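Local atomic coordinates of tetracycline repressor protein class G (PDB entry 6RX9), a protein that represses tetracycline resistance genes by binding the operator DNA of the tetA promoter and binds it less tightly once tetracycline is bound. Residues 28-31 / 32-36; 139-142 / 143-147. All coordinates share one frame; numbering follows the deposited sequence.

Contact 1: 28-31 / 32-36; sequences RKLA and ERLKV
Leu30 and Leu34 meet one helical turn apart through different first torsions. Leu30 carries CG opposite its backbone N (chi1 -179°), which leans the branch toward its own carbonyl and the next turn. Leu34 turns CG to the other side, next to its backbone N (chi1 -74°), back over the preceding turn. The two side chains then run alongside each other, pointing the same way. Leu30 CD1 touches Leu34 CD1 at 3.9 Å, and Leu34 CG rests 3.5 Å from Leu30 O.

Backbone bonds run through nearly all of the short helix 27-34. Glu32 N donates to Arg28 O, Arg33 N to Lys29 O, and Leu34 N to Leu30 O at 3.0 Å.

The helix then ends in a Schellman motif. Lys35 takes a positive phi of 60° and turns the chain. Val36 N reaches back to Ala31 O at 3.2 Å with a nearly straight N-H, and Lys35 N donates to Glu32 O. Val36 CG2 is brought to 3.7 Å from Ala31 O and lies 4.5 Å from Ala31 CB, a loose apolar closure beside the polar one.

Lys29 and Glu32 are exposed. Lys29 NZ bonds to Ser24 O, and Arg33 NH1 ties the helix to Glu19 of helix 6-20 by a salt bridge. Leu30 packs on Val9, Ala12 and Ala13 of helix 6-20 and, with Ala31, on Leu41 of helix 38-42.

The segments lie within the helix-turn-helix motif, and this Schellman motif begins the turn between helices 27-34 and 38-42. The chemistry implies a turn fixed by main-chain bonds, with apolar contacts joining it to the domain core.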
ATOM      1  N   ARG A  28      10.105 -13.954 -22.666  1.00 41.72           N
ATOM      2  CA  ARG A  28      11.210 -14.369 -23.571  1.00 42.96           C
ATOM      3  C   ARG A  28      12.460 -14.697 -22.743  1.00 42.56           C
ATOM      4  O   ARG A  28      13.078 -15.745 -23.008  1.00 43.08           O
ATOM      5  CB  ARG A  28      11.502 -13.292 -24.619  1.00 44.74           C
ATOM      6  CG  ARG A  28      12.417 -13.760 -25.740  1.00 46.64           C
ATOM      7  CD  ARG A  28      11.919 -15.027 -26.418  1.00 47.30           C
ATOM      8  NE  ARG A  28      12.813 -15.471 -27.476  1.00 48.97           N
ATOM      9  CZ  ARG A  28      12.866 -14.955 -28.700  1.00 50.46           C
ATOM     10  NH1 ARG A  28      13.724 -15.446 -29.579  1.00 51.89           N
ATOM     11  NH2 ARG A  28      12.074 -13.953 -29.044  1.00 50.66           N
ATOM     12  N   LYS A  29      12.809 -13.846 -21.775  1.00 42.29           N
ATOM     13  CA  LYS A  29      13.982 -14.045 -20.877  1.00 42.82           C
ATOM     14  C   LYS A  29      13.765 -15.299 -20.022  1.00 41.78           C
ATOM     15  O   LYS A  29      14.750 -16.034 -19.793  1.00 42.29           O
ATOM     16  CB  LYS A  29      14.216 -12.802 -20.014  1.00 43.40           C
ATOM     17  CG  LYS A  29      14.842 -11.626 -20.752  1.00 45.37           C
ATOM     18  CD  LYS A  29      14.913 -10.366 -19.923  1.00 45.93           C
ATOM     19  CE  LYS A  29      15.503  -9.196 -20.679  1.00 47.67           C
ATOM     20  NZ  LYS A  29      15.466  -7.955 -19.873  1.00 47.85           N
ATOM     21  N   LEU A  30      12.524 -15.546 -19.591  1.00 40.17           N
ATOM     22  CA  LEU A  30      12.147 -16.737 -18.782  1.00 39.52           C
ATOM     23  C   LEU A  30      12.391 -18.012 -19.602  1.00 40.53           C
ATOM     24  O   LEU A  30      13.055 -18.925 -19.079  1.00 40.71           O
ATOM     25  CB  LEU A  30      10.680 -16.615 -18.357  1.00 38.08           C
ATOM     26  CG  LEU A  30      10.139 -17.754 -17.493  1.00 37.56           C
ATOM     27  CD1 LEU A  30      11.092 -18.087 -16.356  1.00 37.77           C
ATOM     28  CD2 LEU A  30       8.762 -17.403 -16.951  1.00 36.57           C
ATOM     29  N   ALA A  31      11.877 -18.065 -20.836  1.00 41.63           N
ATOM     30  CA  ALA A  31      12.020 -19.220 -21.757  1.00 43.25           C
ATOM     31  C   ALA A  31      13.505 -19.553 -21.934  1.00 45.36           C
ATOM     32  O   ALA A  31      13.858 -20.750 -21.852  1.00 46.19           O
ATOM     33  CB  ALA A  31      11.361 -18.922 -23.083  1.00 43.75           C
ATOM     34  N   GLU A  32      14.336 -18.526 -22.154  1.00 47.22           N
ATOM     35  CA  GLU A  32      15.807 -18.642 -22.354  1.00 49.94           C
ATOM     36  C   GLU A  32      16.440 -19.282 -21.111  1.00 49.98           C
ATOM     37  O   GLU A  32      17.235 -20.228 -21.277  1.00 50.58           O
ATOM     38  CB  GLU A  32      16.409 -17.265 -22.645  1.00 51.44           C
ATOM     39  CG  GLU A  32      17.905 -17.288 -22.914  1.00 54.39           C
ATOM     40  CD  GLU A  32      18.528 -15.934 -23.219  1.00 56.06           C
ATOM     41  OE1 GLU A  32      17.967 -14.908 -22.782  1.00 56.39           O
ATOM     42  OE2 GLU A  32      19.580 -15.908 -23.895  1.00 58.79           O
ATOM     43  N   ARG A  33      16.084 -18.789 -19.919  1.00 49.05           N
ATOM     44  CA  ARG A  33      16.598 -19.270 -18.605  1.00 49.38           C
ATOM     45  C   ARG A  33      16.245 -20.754 -18.425  1.00 49.01           C
ATOM     46  O   ARG A  33      17.109 -21.508 -17.934  1.00 49.82           O
ATOM     47  CB  ARG A  33      16.030 -18.403 -17.475  1.00 49.10           C
ATOM     48  CG  ARG A  33      16.383 -18.867 -16.067  1.00 49.83           C
ATOM     49  CD  ARG A  33      17.874 -19.009 -15.831  1.00 52.09           C
ATOM     50  NE  ARG A  33      18.606 -17.781 -16.119  1.00 53.16           N
ATOM     51  CZ  ARG A  33      18.761 -16.759 -15.279  1.00 53.33           C
ATOM     52  NH1 ARG A  33      19.451 -15.698 -15.662  1.00 54.43           N
ATOM     53  NH2 ARG A  33      18.228 -16.790 -14.067  1.00 52.38           N
ATOM     54  N   LEU A  34      15.032 -21.159 -18.819  1.00 47.64           N
ATOM     55  CA  LEU A  34      14.530 -22.557 -18.699  1.00 47.76           C
ATOM     56  C   LEU A  34      15.175 -23.461 -19.760  1.00 49.40           C
ATOM     57  O   LEU A  34      15.077 -24.695 -19.605  1.00 49.97           O
ATOM     58  CB  LEU A  34      13.005 -22.557 -18.842  1.00 46.21           C
ATOM     59  CG  LEU A  34      12.235 -22.023 -17.636  1.00 44.54           C
ATOM     60  CD1 LEU A  34      10.827 -21.608 -18.031  1.00 43.41           C
ATOM     61  CD2 LEU A  34      12.196 -23.054 -16.516  1.00 44.67           C
ATOM     62  N   LYS A  35      15.792 -22.874 -20.794  1.00 50.63           N
ATOM     63  CA  LYS A  35      16.379 -23.589 -21.963  1.00 52.67           C
ATOM     64  C   LYS A  35      15.273 -24.372 -22.679  1.00 52.38           C
ATOM     65  O   LYS A  35      15.523 -25.527 -23.086  1.00 53.35           O
ATOM     66  CB  LYS A  35      17.535 -24.496 -21.528  1.00 54.46           C
ATOM     67  CG  LYS A  35      18.757 -23.755 -21.008  1.00 55.77           C
ATOM     68  CD  LYS A  35      19.596 -24.557 -20.039  1.00 57.12           C
ATOM     69  CE  LYS A  35      20.509 -23.683 -19.207  1.00 57.91           C
ATOM     70  NZ  LYS A  35      21.632 -23.144 -20.011  1.00 59.55           N
ATOM     71  N   VAL A  36      14.097 -23.754 -22.827  1.00 51.03           N
ATOM     72  CA  VAL A  36      12.935 -24.311 -23.580  1.00 51.07           C
ATOM     73  C   VAL A  36      12.598 -23.353 -24.725  1.00 51.08           C
ATOM     74  O   VAL A  36      13.084 -22.203 -24.708  1.00 51.08           O
ATOM     75  CB  VAL A  36      11.716 -24.558 -22.668  1.00 49.96           C
ATOM     76  CG1 VAL A  36      12.039 -25.547 -21.558  1.00 50.27           C
ATOM     77  CG2 VAL A  36      11.150 -23.267 -22.091  1.00 48.81           C
TER

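Contact 2: 139-142 / 143-147; sequences HYVV and GSVLE
His139 O accepts the N-H of Gly143 at 3.1 Å, and the bond is nearly straight (171°). The imidazole itself points off the helix toward the second subunit.

Tyr140 O takes Ser144 N at 3.0 Å. Ser144 CB lies 3.4 Å from the same Tyr140 O. The bond from Tyr140 CA to CB points away from 143-147, while the ring swings back beside the following turn. Tyr140 OH hydrogen-bonds to Phe188 O of helix 185-202.

Val141 O receives Val145 N at 3.0 Å. Val145 also sets CG2 beside its own backbone N, which places that methyl 3.2 Å from Val141 O, a tight approach. The two valines stand side by side and point the same way, with Val141 CG1 4.2 Å from Val145 CG2.

Val142 O accepts Leu146 N. With CG next to its backbone N (chi1 -82°), the Leu146 branch lies back over the previous turn. There Leu146 CG lies 3.4 Å from Val142 O, and Leu146 CD1 meets Val142 CG1 at 3.8 Å.

This is a regular alpha-helical piece of helix 127-155 with different neighbours on its faces. Val141 and Val142 pack on Phe86 of helix 75-91, and Val142 also touches His100, probably a magnesium ligand. Val145 and Leu146 reach Ala97 of helix 96-102. Tyr140, Val141 and Ser144 meet Phe188 of helix 185-202. The second subunit closes another side: its His139 bonds to Glu147, and its Leu146 packs on Leu146.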
ATOM      1  N   HIS A 139      -3.770  -3.680   4.879  1.00 28.76           N
ATOM      2  CA  HIS A 139      -3.561  -2.326   4.293  1.00 29.00           C
ATOM      3  C   HIS A 139      -2.239  -1.745   4.809  1.00 28.58           C
ATOM      4  O   HIS A 139      -1.431  -1.270   3.979  1.00 27.93           O
ATOM      5  CB  HIS A 139      -4.733  -1.382   4.603  1.00 29.77           C
ATOM      6  CG  HIS A 139      -6.053  -1.812   4.055  1.00 30.57           C
ATOM      7  ND1 HIS A 139      -6.174  -2.719   3.018  1.00 31.24           N
ATOM      8  CD2 HIS A 139      -7.310  -1.439   4.379  1.00 31.45           C
ATOM      9  CE1 HIS A 139      -7.448  -2.902   2.741  1.00 31.63           C
ATOM     10  NE2 HIS A 139      -8.166  -2.123   3.559  1.00 32.41           N
ATOM     11  N   TYR A 140      -2.024  -1.797   6.127  1.00 28.00           N
ATOM     12  CA  TYR A 140      -0.814  -1.262   6.803  1.00 27.95           C
ATOM     13  C   TYR A 140       0.441  -1.962   6.258  1.00 27.24           C
ATOM     14  O   TYR A 140       1.408  -1.264   5.903  1.00 26.58           O
ATOM     15  CB  TYR A 140      -0.915  -1.399   8.326  1.00 28.34           C
ATOM     16  CG  TYR A 140       0.372  -1.069   9.032  1.00 28.77           C
ATOM     17  CD1 TYR A 140       0.827   0.238   9.107  1.00 29.26           C
ATOM     18  CD2 TYR A 140       1.166  -2.064   9.579  1.00 28.91           C
ATOM     19  CE1 TYR A 140       2.026   0.550   9.727  1.00 29.39           C
ATOM     20  CE2 TYR A 140       2.367  -1.767  10.204  1.00 29.54           C
ATOM     21  CZ  TYR A 140       2.801  -0.455  10.273  1.00 29.90           C
ATOM     22  OH  TYR A 140       3.981  -0.151  10.888  1.00 30.89           O
ATOM     23  N   VAL A 141       0.425  -3.296   6.169  1.00 26.52           N
ATOM     24  CA  VAL A 141       1.606  -4.104   5.742  1.00 26.53           C
ATOM     25  C   VAL A 141       1.968  -3.731   4.296  1.00 26.18           C
ATOM     26  O   VAL A 141       3.152  -3.481   4.032  1.00 25.47           O
ATOM     27  CB  VAL A 141       1.357  -5.617   5.895  1.00 27.07           C
ATOM     28  CG1 VAL A 141       2.447  -6.432   5.217  1.00 27.54           C
ATOM     29  CG2 VAL A 141       1.227  -6.016   7.357  1.00 27.44           C
ATOM     30  N   VAL A 142       0.984  -3.699   3.399  1.00 26.25           N
ATOM     31  CA  VAL A 142       1.205  -3.378   1.957  1.00 26.34           C
ATOM     32  C   VAL A 142       1.833  -1.983   1.857  1.00 26.56           C
ATOM     33  O   VAL A 142       2.871  -1.861   1.186  1.00 26.18           O
ATOM     34  CB  VAL A 142      -0.093  -3.492   1.139  1.00 26.74           C
ATOM     35  CG1 VAL A 142       0.049  -2.863  -0.239  1.00 27.37           C
ATOM     36  CG2 VAL A 142      -0.549  -4.938   1.029  1.00 26.94           C
ATOM     37  N   GLY A 143       1.236  -0.977   2.505  1.00 26.50           N
ATOM     38  CA  GLY A 143       1.754   0.405   2.503  1.00 27.01           C
ATOM     39  C   GLY A 143       3.200   0.458   2.967  1.00 27.21           C
ATOM     40  O   GLY A 143       4.018   1.125   2.297  1.00 27.71           O
ATOM     41  N   SER A 144       3.513  -0.235   4.068  1.00 27.20           N
ATOM     42  CA  SER A 144       4.855  -0.259   4.708  1.00 27.92           C
ATOM     43  C   SER A 144       5.889  -0.875   3.758  1.00 28.41           C
ATOM     44  O   SER A 144       6.969  -0.276   3.583  1.00 28.52           O
ATOM     45  CB  SER A 144       4.818  -0.990   6.025  1.00 28.00           C
ATOM     46  OG  SER A 144       6.129  -1.159   6.533  1.00 28.92           O
ATOM     47  N   VAL A 145       5.582  -2.029   3.162  1.00 28.00           N
ATOM     48  CA  VAL A 145       6.564  -2.784   2.328  1.00 28.77           C
ATOM     49  C   VAL A 145       6.781  -2.044   0.999  1.00 29.18           C
ATOM     50  O   VAL A 145       7.939  -2.021   0.535  1.00 30.11           O
ATOM     51  CB  VAL A 145       6.148  -4.250   2.115  1.00 28.72           C
ATOM     52  CG1 VAL A 145       7.170  -4.983   1.263  1.00 29.28           C
ATOM     53  CG2 VAL A 145       5.949  -4.976   3.443  1.00 28.48           C
ATOM     54  N   LEU A 146       5.735  -1.447   0.415  1.00 29.30           N
ATOM     55  CA  LEU A 146       5.862  -0.608  -0.813  1.00 30.63           C
ATOM     56  C   LEU A 146       6.930   0.469  -0.582  1.00 32.51           C
ATOM     57  O   LEU A 146       7.821   0.614  -1.448  1.00 33.17           O
ATOM     58  CB  LEU A 146       4.513   0.029  -1.167  1.00 30.52           C
ATOM     59  CG  LEU A 146       3.537  -0.853  -1.945  1.00 30.16           C
ATOM     60  CD1 LEU A 146       2.160  -0.208  -2.000  1.00 30.45           C
ATOM     61  CD2 LEU A 146       4.046  -1.133  -3.354  1.00 30.68           C
ATOM     62  N   GLU A 147       6.849   1.181   0.547  1.00 33.37           N
ATOM     63  CA  GLU A 147       7.769   2.299   0.901  1.00 35.80           C
ATOM     64  C   GLU A 147       9.186   1.752   1.128  1.00 35.94           C
ATOM     65  O   GLU A 147      10.146   2.363   0.608  1.00 36.31           O
ATOM     66  CB  GLU A 147       7.249   3.049   2.129  1.00 37.45           C
ATOM     67  CG  GLU A 147       7.989   4.347   2.410  1.00 40.61           C
ATOM     68  CD  GLU A 147       7.292   5.280   3.387  1.00 42.67           C
ATOM     69  OE1 GLU A 147       7.826   5.489   4.495  1.00 45.14           O
ATOM     70  OE2 GLU A 147       6.212   5.802   3.039  1.00 45.52           O
TER

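Contact 1 comes first along the chain and takes up most of helix 27-34 and the turn after it. Contact 2 follows much later, within the long helix 127-155. They share no helix and do not touch. Their centres are 32 Å apart, and their nearest atoms about 21 Å. Contact 1 belongs to the N-terminal DNA-binding region. Contact 2 lies in the C-terminal part of the chain, near the middle of the subunit, by the probable drug and magnesium site and the second subunit. Any effect of tetracycline on DNA binding is therefore probably relayed through the intervening helices, since no direct contact joins the two places.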